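Local atomic coordinates of rutinosidase (Aspergillus niger, PDB entry 6I1A), a protein that hydrolyses glycosides as a secreted family 5 glycoside hydrolase, probably releasing rutinose from flavonoid glycosides such as rutin, and may also act as an exo-1,3-beta-glucanase. Residues 39-44 / 64-69; 172-177 / 187-192; 346-349 / 353-356. All coordinates share one frame; numbering follows the deposited sequence.

How the interactions relate
The three contacts follow one another along the chain, each closing before the next opens. Interactions 1 and 2 have their centres about 27 Å apart, interactions 1 and 3 about 21 Å, and interactions 2 and 3, on opposite sides of the chain's centre, about 34 Å. Interaction 2 belongs to the barrel wall, where helix 161-179 covers strand 187-190. Interaction 1 joins two helices inserted between strands 22-26 and 90-95, and interaction 3 closes a loop after strand 334-337. No pair touches, but interactions 1 and 3 come within about 5 Å at their nearest atoms and share one N-linked glycan, so early and late parts of the chain meet around that sugar.

Interaction 1: 39-44 / 64-69; sequences SLFWDK and GPVLEH. With NAG (2-acetamido-2-deoxy-beta-D-glucopyranose), chain G; EDO (1,2-ethanediol), chain M.
The hydroxyl of Ser39 has two partners: OG donates to O2 of an ethanediol molecule at 2.8 Å and is also hydrogen-bonded to the backbone N of Asn345. One helical turn later, Asp43 OD1 accepts a bond from the other end of the diol, O1, again at 2.8 Å. Both side chains lean back beside their own backbone N (chi1 -58° at Ser39), which lets the diol, probably from the crystallisation liquor, span the turn. The protein-linked N-acetylglucosamine lies over the same helix, its C6 reaching Leu40 CA at 3.6 Å.

The contact with helix 63-73 is made by Phe41. Its CG is anti to the backbone N (chi1 177°), which sends the ring out from the helix toward residues 64-69. Leu67 CD2 meets the ring at its edge, near the ring plane, 4.0 Å from CZ, and the two side chains cross at about a right angle. Val66 CG1 approaches obliquely, 3.9 Å from Phe41 CE1. Arg70 adds a cation-pi contact to the buried ring, and Leu55 of helix 52-59 packs against it. With the Cys56-Cys63 disulfide tying helix 52-59 to helix 63-73, this forms a compact helical cluster inserted between the first two strands of a TIM barrel.

Interaction 2: 172-177 / 187-192; sequences DQVINF and YTLEPI
Leu189 and Phe177 both hold CG anti to the backbone N (chi1 -167° and -180°), and these torsions carry the isobutyl group of the strand and the phenyl ring of the helix into the space between the two backbones. Leu189 is the central side chain of the contact. Its CD1 lies 3.7 Å from Ile175 CG1 and 3.9 Å from Val174 CG1, so a single methyl branch touches two successive residues of the helix, which contribute one gamma carbon each. The CG of Leu189 also comes to 3.9 Å from Val174 CG1, and the two side chains pass at a slant rather than end on. At the other end of the contact Tyr187, leaning back beside its own backbone N, brings CE2 to the edge of the Phe177 ring, 4.1 Å from CE1 and near the plane of that ring. The two aromatic side chains cross at about a right angle. No hydrogen bond links helix to strand; the joint rests on van der Waals packing, to which the Tyr187 hydroxyl also comes close.

The segments run antiparallel, at 177° between their directions, with axes 9.8 Å apart at closest approach. This is the return leg of a beta-alpha-beta crossover, strand 131-136 to helix 161-179 to strand 187-190, the repeating element of a TIM barrel. Whereas Leu189 points at the helix, Glu190 points away from it and forms a salt bridge with Arg92 of strand 90-95. Around the contact, Tyr187 also packs on Ala121 and Ile125 of helix 113-128, Ile175 rests on Val230 and Val233 of helix 213-233, and strand 187-190 lies parallel to strand 131-136 while Leu189 bonds through its backbone to Pro238 and Met240.

Interaction 3: 346-349 / 353-356; sequences TSVA and EQKD. With EDO (1,2-ethanediol), chain U.
Thr346 and Gln354 hold the firm side of this contact through their backbones: Gln354 N donates to Thr346 O at 2.8 Å, with an N-H...O angle of 148°. The same carbonyl oxygen receives a CA-H...O contact from Glu353 CA at 3.4 Å, and the Gln354 side chain passes close by, CG 3.5 Å from Thr346 O. Val348, the buried member of the group, presses CG1 against Gln354 CG at 3.8 Å and lies as close to the backbone N, and so covers the backbone where Glu353 passes into Gln354.

On the solvent side a water bridges the two segments. The Gln354 chain, extended beyond CG (chi2 -169°), runs alongside Thr346 and points the same way, but its OE1 does not bond to the hydroxyl directly. The water takes a hydrogen bond from Thr346 OG1 and gives one to Gln354 OE1, both at 2.7 Å. The amide NE2 of Gln354 reaches an ethanediol, probably from the crystallisation liquor, and also Gln307 OE1, which probably fixes the rotation of the carboxamide.

Glu353 N donates to Asp356 OD2 at 2.9 Å and a nearly straight 167°, meeting the carboxylate on its anti side and somewhat out of plane. Lys355 NZ forms a salt bridge with Glu353 OE1 and a long one with Asp356 OD1, so the three residues make a charged network beside the glycan that touches Glu353. A single beta bridge between Ser347 and Glu353 closes a short surface loop just before the weakly bonded start of helix 355-358, downstream of strand 334-337 of the TIM barrel.

Interaction 1: 39-44 / 64-69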
# COMPACT_ATOMS: atom_id res chain seq x y z
N SER A 39 -22.14 -15.76 -13.96
CA SER A 39 -22.33 -15.00 -15.23
C SER A 39 -23.68 -15.35 -15.87
O SER A 39 -24.26 -14.43 -16.41
CB SER A 39 -21.17 -15.31 -16.21
OG SER A 39 -19.93 -14.97 -15.60
N LEU A 40 -24.08 -16.61 -15.81
CA LEU A 40 -25.35 -17.02 -16.50
C LEU A 40 -26.50 -16.33 -15.79
O LEU A 40 -27.31 -15.66 -16.47
CB LEU A 40 -25.50 -18.53 -16.46
CG LEU A 40 -26.79 -19.07 -17.06
CD1 LEU A 40 -27.00 -18.52 -18.46
CD2 LEU A 40 -26.74 -20.59 -17.07
N PHE A 41 -26.44 -16.31 -14.47
CA PHE A 41 -27.52 -15.64 -13.70
C PHE A 41 -27.58 -14.18 -14.10
O PHE A 41 -28.67 -13.62 -14.34
CB PHE A 41 -27.26 -15.87 -12.22
CG PHE A 41 -28.27 -15.16 -11.36
CD1 PHE A 41 -29.54 -15.69 -11.23
CD2 PHE A 41 -27.95 -14.00 -10.67
CE1 PHE A 41 -30.47 -15.04 -10.40
CE2 PHE A 41 -28.89 -13.35 -9.89
CZ PHE A 41 -30.17 -13.86 -9.80
N TRP A 42 -26.48 -13.47 -14.00
CA TRP A 42 -26.42 -12.02 -14.23
C TRP A 42 -26.82 -11.69 -15.66
O TRP A 42 -27.56 -10.71 -15.93
CB TRP A 42 -25.06 -11.41 -13.88
CG TRP A 42 -25.19 -9.98 -13.49
CD1 TRP A 42 -25.02 -8.86 -14.22
CD2 TRP A 42 -25.63 -9.53 -12.18
NE1 TRP A 42 -25.27 -7.73 -13.48
CE2 TRP A 42 -25.68 -8.14 -12.22
CE3 TRP A 42 -25.92 -10.21 -10.99
CZ2 TRP A 42 -25.98 -7.37 -11.09
CZ3 TRP A 42 -26.25 -9.45 -9.87
CH2 TRP A 42 -26.28 -8.07 -9.94
N ASP A 43 -26.30 -12.46 -16.62
CA ASP A 43 -26.60 -12.15 -18.04
C ASP A 43 -28.07 -12.37 -18.31
O ASP A 43 -28.64 -11.56 -19.08
CB ASP A 43 -25.74 -13.04 -18.94
CG ASP A 43 -24.27 -12.70 -18.94
OD1 ASP A 43 -23.87 -11.70 -18.33
OD2 ASP A 43 -23.51 -13.50 -19.57
N LYS A 44 -28.68 -13.39 -17.74
CA LYS A 44 -30.12 -13.71 -17.94
C LYS A 44 -31.03 -12.68 -17.26
O LYS A 44 -32.05 -12.29 -17.85
CB LYS A 44 -30.46 -15.10 -17.42
CG LYS A 44 -31.85 -15.60 -17.77
CD LYS A 44 -31.95 -17.07 -17.54
CE LYS A 44 -33.35 -17.58 -17.79
NZ LYS A 44 -33.62 -18.77 -16.96
N GLY A 64 -38.78 -11.12 -6.84
CA GLY A 64 -38.96 -12.08 -5.75
C GLY A 64 -38.90 -13.53 -6.21
O GLY A 64 -38.15 -14.36 -5.71
N PRO A 65 -39.75 -13.92 -7.18
CA PRO A 65 -39.73 -15.30 -7.64
C PRO A 65 -38.35 -15.78 -8.14
O PRO A 65 -37.96 -16.85 -7.78
CB PRO A 65 -40.80 -15.30 -8.74
CG PRO A 65 -41.77 -14.24 -8.29
CD PRO A 65 -40.89 -13.14 -7.70
N VAL A 66 -37.63 -14.91 -8.83
CA VAL A 66 -36.29 -15.26 -9.37
C VAL A 66 -35.33 -15.45 -8.19
O VAL A 66 -34.64 -16.45 -8.15
CB VAL A 66 -35.80 -14.20 -10.36
CG1 VAL A 66 -34.31 -14.34 -10.62
CG2 VAL A 66 -36.56 -14.26 -11.67
N LEU A 67 -35.36 -14.50 -7.24
CA LEU A 67 -34.38 -14.61 -6.12
C LEU A 67 -34.74 -15.78 -5.21
O LEU A 67 -33.83 -16.48 -4.73
CB LEU A 67 -34.29 -13.27 -5.38
CG LEU A 67 -33.63 -12.19 -6.21
CD1 LEU A 67 -33.60 -10.86 -5.46
CD2 LEU A 67 -32.21 -12.59 -6.61
N GLU A 68 -36.03 -16.00 -4.89
CA GLU A 68 -36.42 -17.11 -4.02
C GLU A 68 -35.93 -18.43 -4.62
O GLU A 68 -35.51 -19.34 -3.90
CB GLU A 68 -37.94 -17.16 -3.86
CG GLU A 68 -38.50 -16.05 -2.98
CD GLU A 68 -38.22 -16.10 -1.48
OE1 GLU A 68 -37.75 -17.14 -1.02
OE2 GLU A 68 -38.48 -15.08 -0.78
N HIS A 69 -36.01 -18.55 -5.95
CA HIS A 69 -35.54 -19.79 -6.60
C HIS A 69 -34.03 -19.95 -6.36
O HIS A 69 -33.57 -21.06 -6.02
CB HIS A 69 -35.89 -19.78 -8.10
CG HIS A 69 -35.34 -20.97 -8.79
ND1 HIS A 69 -35.92 -22.21 -8.66
CD2 HIS A 69 -34.22 -21.13 -9.53
CE1 HIS A 69 -35.23 -23.09 -9.38
NE2 HIS A 69 -34.18 -22.47 -9.90
C1 NAG G . -19.71 -16.90 -19.77
C2 NAG G . -19.45 -17.17 -21.26
C3 NAG G . -20.60 -16.63 -22.07
C4 NAG G . -21.88 -17.23 -21.60
C5 NAG G . -22.00 -16.84 -20.13
C6 NAG G . -23.27 -17.30 -19.45
C7 NAG G . -17.04 -17.15 -21.70
C8 NAG G . -17.11 -18.65 -21.71
N2 NAG G . -18.20 -16.45 -21.63
O3 NAG G . -20.34 -16.93 -23.44
O4 NAG G . -23.02 -16.64 -22.31
O5 NAG G . -20.90 -17.51 -19.47
O6 NAG G . -23.43 -18.70 -19.67
O7 NAG G . -15.96 -16.60 -21.64
C1 EDO M . -21.44 -10.95 -15.81
O1 EDO M . -21.54 -11.97 -16.81
C2 EDO M . -20.15 -11.12 -15.09
O2 EDO M . -19.87 -12.39 -14.56

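Interaction 2: 172-177 / 187-192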
# COMPACT_ATOMS: atom_id res chain seq x y z
N ASP A 172 -31.07 -5.61 15.74
CA ASP A 172 -32.00 -6.24 16.69
C ASP A 172 -32.57 -7.53 16.11
O ASP A 172 -32.77 -8.53 16.87
CB ASP A 172 -33.15 -5.31 17.04
CG ASP A 172 -32.78 -4.20 18.02
OD1 ASP A 172 -31.76 -4.32 18.71
OD2 ASP A 172 -33.55 -3.19 18.09
N GLN A 173 -32.91 -7.56 14.83
CA GLN A 173 -33.45 -8.78 14.19
C GLN A 173 -32.40 -9.87 14.17
O GLN A 173 -32.75 -11.05 14.42
CB GLN A 173 -33.98 -8.49 12.79
CG GLN A 173 -35.17 -7.57 12.78
CD GLN A 173 -36.34 -8.19 13.51
OE1 GLN A 173 -36.69 -9.36 13.29
NE2 GLN A 173 -36.97 -7.36 14.32
N VAL A 174 -31.15 -9.53 13.91
CA VAL A 174 -30.08 -10.57 13.88
C VAL A 174 -29.88 -11.12 15.30
O VAL A 174 -29.77 -12.34 15.48
CB VAL A 174 -28.77 -10.03 13.29
CG1 VAL A 174 -27.70 -11.11 13.35
CG2 VAL A 174 -29.01 -9.55 11.87
N ILE A 175 -29.84 -10.24 16.31
CA ILE A 175 -29.70 -10.70 17.73
C ILE A 175 -30.86 -11.63 18.06
O ILE A 175 -30.60 -12.71 18.65
CB ILE A 175 -29.67 -9.51 18.70
CG1 ILE A 175 -28.41 -8.65 18.52
CG2 ILE A 175 -29.80 -10.01 20.15
CD1 ILE A 175 -28.48 -7.29 19.17
N ASN A 176 -32.05 -11.25 17.69
CA ASN A 176 -33.24 -12.11 17.98
C ASN A 176 -33.12 -13.46 17.27
O ASN A 176 -33.42 -14.51 17.84
CB ASN A 176 -34.55 -11.43 17.57
CG ASN A 176 -35.77 -12.26 17.89
OD1 ASN A 176 -36.06 -12.45 19.09
ND2 ASN A 176 -36.45 -12.76 16.87
N PHE A 177 -32.63 -13.46 16.01
CA PHE A 177 -32.43 -14.73 15.28
C PHE A 177 -31.46 -15.62 16.08
O PHE A 177 -31.71 -16.84 16.22
CB PHE A 177 -31.87 -14.38 13.91
CG PHE A 177 -31.60 -15.58 13.02
CD1 PHE A 177 -30.44 -16.32 13.18
CD2 PHE A 177 -32.48 -15.93 12.03
CE1 PHE A 177 -30.19 -17.43 12.37
CE2 PHE A 177 -32.25 -17.04 11.21
CZ PHE A 177 -31.12 -17.77 11.38
N TYR A 187 -22.95 -18.72 16.92
CA TYR A 187 -23.03 -17.54 16.02
C TYR A 187 -22.14 -16.41 16.48
O TYR A 187 -22.02 -16.08 17.71
CB TYR A 187 -24.45 -17.02 15.93
CG TYR A 187 -25.41 -18.01 15.33
CD1 TYR A 187 -26.06 -18.94 16.15
CD2 TYR A 187 -25.70 -18.08 13.98
CE1 TYR A 187 -26.96 -19.87 15.62
CE2 TYR A 187 -26.60 -18.98 13.45
CZ TYR A 187 -27.24 -19.90 14.28
OH TYR A 187 -28.11 -20.76 13.70
N THR A 188 -21.54 -15.74 15.49
CA THR A 188 -20.85 -14.46 15.61
C THR A 188 -21.60 -13.45 14.77
O THR A 188 -21.99 -13.73 13.65
CB THR A 188 -19.37 -14.57 15.24
OG1 THR A 188 -18.71 -15.34 16.23
CG2 THR A 188 -18.68 -13.26 15.03
N LEU A 189 -21.81 -12.24 15.31
CA LEU A 189 -22.56 -11.18 14.61
C LEU A 189 -21.59 -10.17 14.00
O LEU A 189 -20.76 -9.56 14.72
CB LEU A 189 -23.46 -10.48 15.66
CG LEU A 189 -24.53 -9.57 15.12
CD1 LEU A 189 -25.66 -9.36 16.19
CD2 LEU A 189 -23.99 -8.26 14.78
N GLU A 190 -21.68 -9.98 12.69
CA GLU A 190 -20.85 -9.02 11.95
C GLU A 190 -21.72 -7.92 11.36
O GLU A 190 -22.45 -8.14 10.37
CB GLU A 190 -20.09 -9.72 10.80
CG GLU A 190 -19.12 -8.78 10.12
CD GLU A 190 -18.13 -9.47 9.22
OE1 GLU A 190 -18.44 -10.52 8.64
OE2 GLU A 190 -16.97 -8.97 9.18
N PRO A 191 -21.74 -6.72 11.99
CA PRO A 191 -22.78 -5.74 11.67
C PRO A 191 -22.49 -4.74 10.55
O PRO A 191 -23.34 -3.91 10.22
CB PRO A 191 -22.86 -4.99 13.02
CG PRO A 191 -21.47 -4.98 13.53
CD PRO A 191 -21.01 -6.40 13.21
N ILE A 192 -21.31 -4.85 9.94
CA ILE A 192 -21.01 -4.00 8.77
C ILE A 192 -19.95 -4.71 7.94
O ILE A 192 -19.19 -5.54 8.48
CB ILE A 192 -20.56 -2.57 9.19
CG1 ILE A 192 -20.72 -1.54 8.06
CG2 ILE A 192 -19.16 -2.56 9.77
CD1 ILE A 192 -20.73 -0.09 8.60

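Interaction 3: 346-349 / 353-356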
# COMPACT_ATOMS: atom_id res chain seq x y z
N THR A 346 -15.41 -14.41 -16.12
CA THR A 346 -14.58 -13.24 -16.46
C THR A 346 -13.11 -13.71 -16.61
O THR A 346 -12.60 -14.48 -15.77
CB THR A 346 -14.65 -12.14 -15.41
OG1 THR A 346 -16.03 -11.79 -15.21
CG2 THR A 346 -13.86 -10.90 -15.80
N SER A 347 -12.45 -13.30 -17.70
CA SER A 347 -11.01 -13.61 -17.88
C SER A 347 -10.10 -13.01 -16.79
O SER A 347 -10.45 -11.98 -16.17
CB SER A 347 -10.58 -13.07 -19.23
OG SER A 347 -9.40 -13.74 -19.55
N VAL A 348 -9.02 -13.71 -16.45
CA VAL A 348 -7.97 -13.16 -15.55
C VAL A 348 -6.73 -12.87 -16.41
O VAL A 348 -6.57 -13.54 -17.43
CB VAL A 348 -7.69 -14.12 -14.38
CG1 VAL A 348 -8.99 -14.43 -13.62
CG2 VAL A 348 -6.99 -15.38 -14.87
N ALA A 349 -5.81 -12.06 -15.90
CA ALA A 349 -4.49 -11.88 -16.55
C ALA A 349 -3.73 -13.21 -16.38
O ALA A 349 -3.51 -13.66 -15.26
CB ALA A 349 -3.77 -10.72 -15.92
N GLU A 353 -10.00 -18.44 -16.05
CA GLU A 353 -11.15 -17.53 -15.78
C GLU A 353 -11.35 -17.42 -14.27
O GLU A 353 -10.81 -18.22 -13.53
CB GLU A 353 -12.41 -18.09 -16.43
CG GLU A 353 -12.35 -18.05 -17.95
CD GLU A 353 -13.53 -18.75 -18.60
OE1 GLU A 353 -14.21 -19.57 -17.94
OE2 GLU A 353 -13.70 -18.50 -19.79
N GLN A 354 -12.18 -16.46 -13.85
CA GLN A 354 -12.34 -16.29 -12.37
C GLN A 354 -12.84 -17.57 -11.71
O GLN A 354 -12.40 -17.91 -10.62
CB GLN A 354 -13.21 -15.09 -12.05
CG GLN A 354 -12.50 -13.79 -12.31
CD GLN A 354 -13.23 -12.59 -11.76
OE1 GLN A 354 -14.44 -12.48 -11.83
NE2 GLN A 354 -12.48 -11.69 -11.15
N LYS A 355 -13.74 -18.34 -12.33
CA LYS A 355 -14.20 -19.57 -11.70
C LYS A 355 -13.08 -20.56 -11.36
O LYS A 355 -13.26 -21.37 -10.47
CB LYS A 355 -15.31 -20.24 -12.50
CG LYS A 355 -14.89 -20.76 -13.87
CD LYS A 355 -16.00 -21.44 -14.62
CE LYS A 355 -15.58 -21.82 -16.03
NZ LYS A 355 -14.26 -22.51 -16.03
N ASP A 356 -11.93 -20.49 -12.04
CA ASP A 356 -10.81 -21.38 -11.72
C ASP A 356 -10.11 -21.00 -10.39
O ASP A 356 -9.46 -21.87 -9.83
CB ASP A 356 -9.79 -21.33 -12.87
CG ASP A 356 -10.35 -21.85 -14.20
OD1 ASP A 356 -11.05 -22.86 -14.16
OD2 ASP A 356 -10.11 -21.20 -15.20
C1 EDO U . -14.02 -10.25 -7.88
O1 EDO U . -14.17 -9.68 -9.18
C2 EDO U . -14.66 -11.61 -7.71
O2 EDO U . -16.10 -11.59 -7.45
O HOH W 1 -16.53 -13.60 -13.22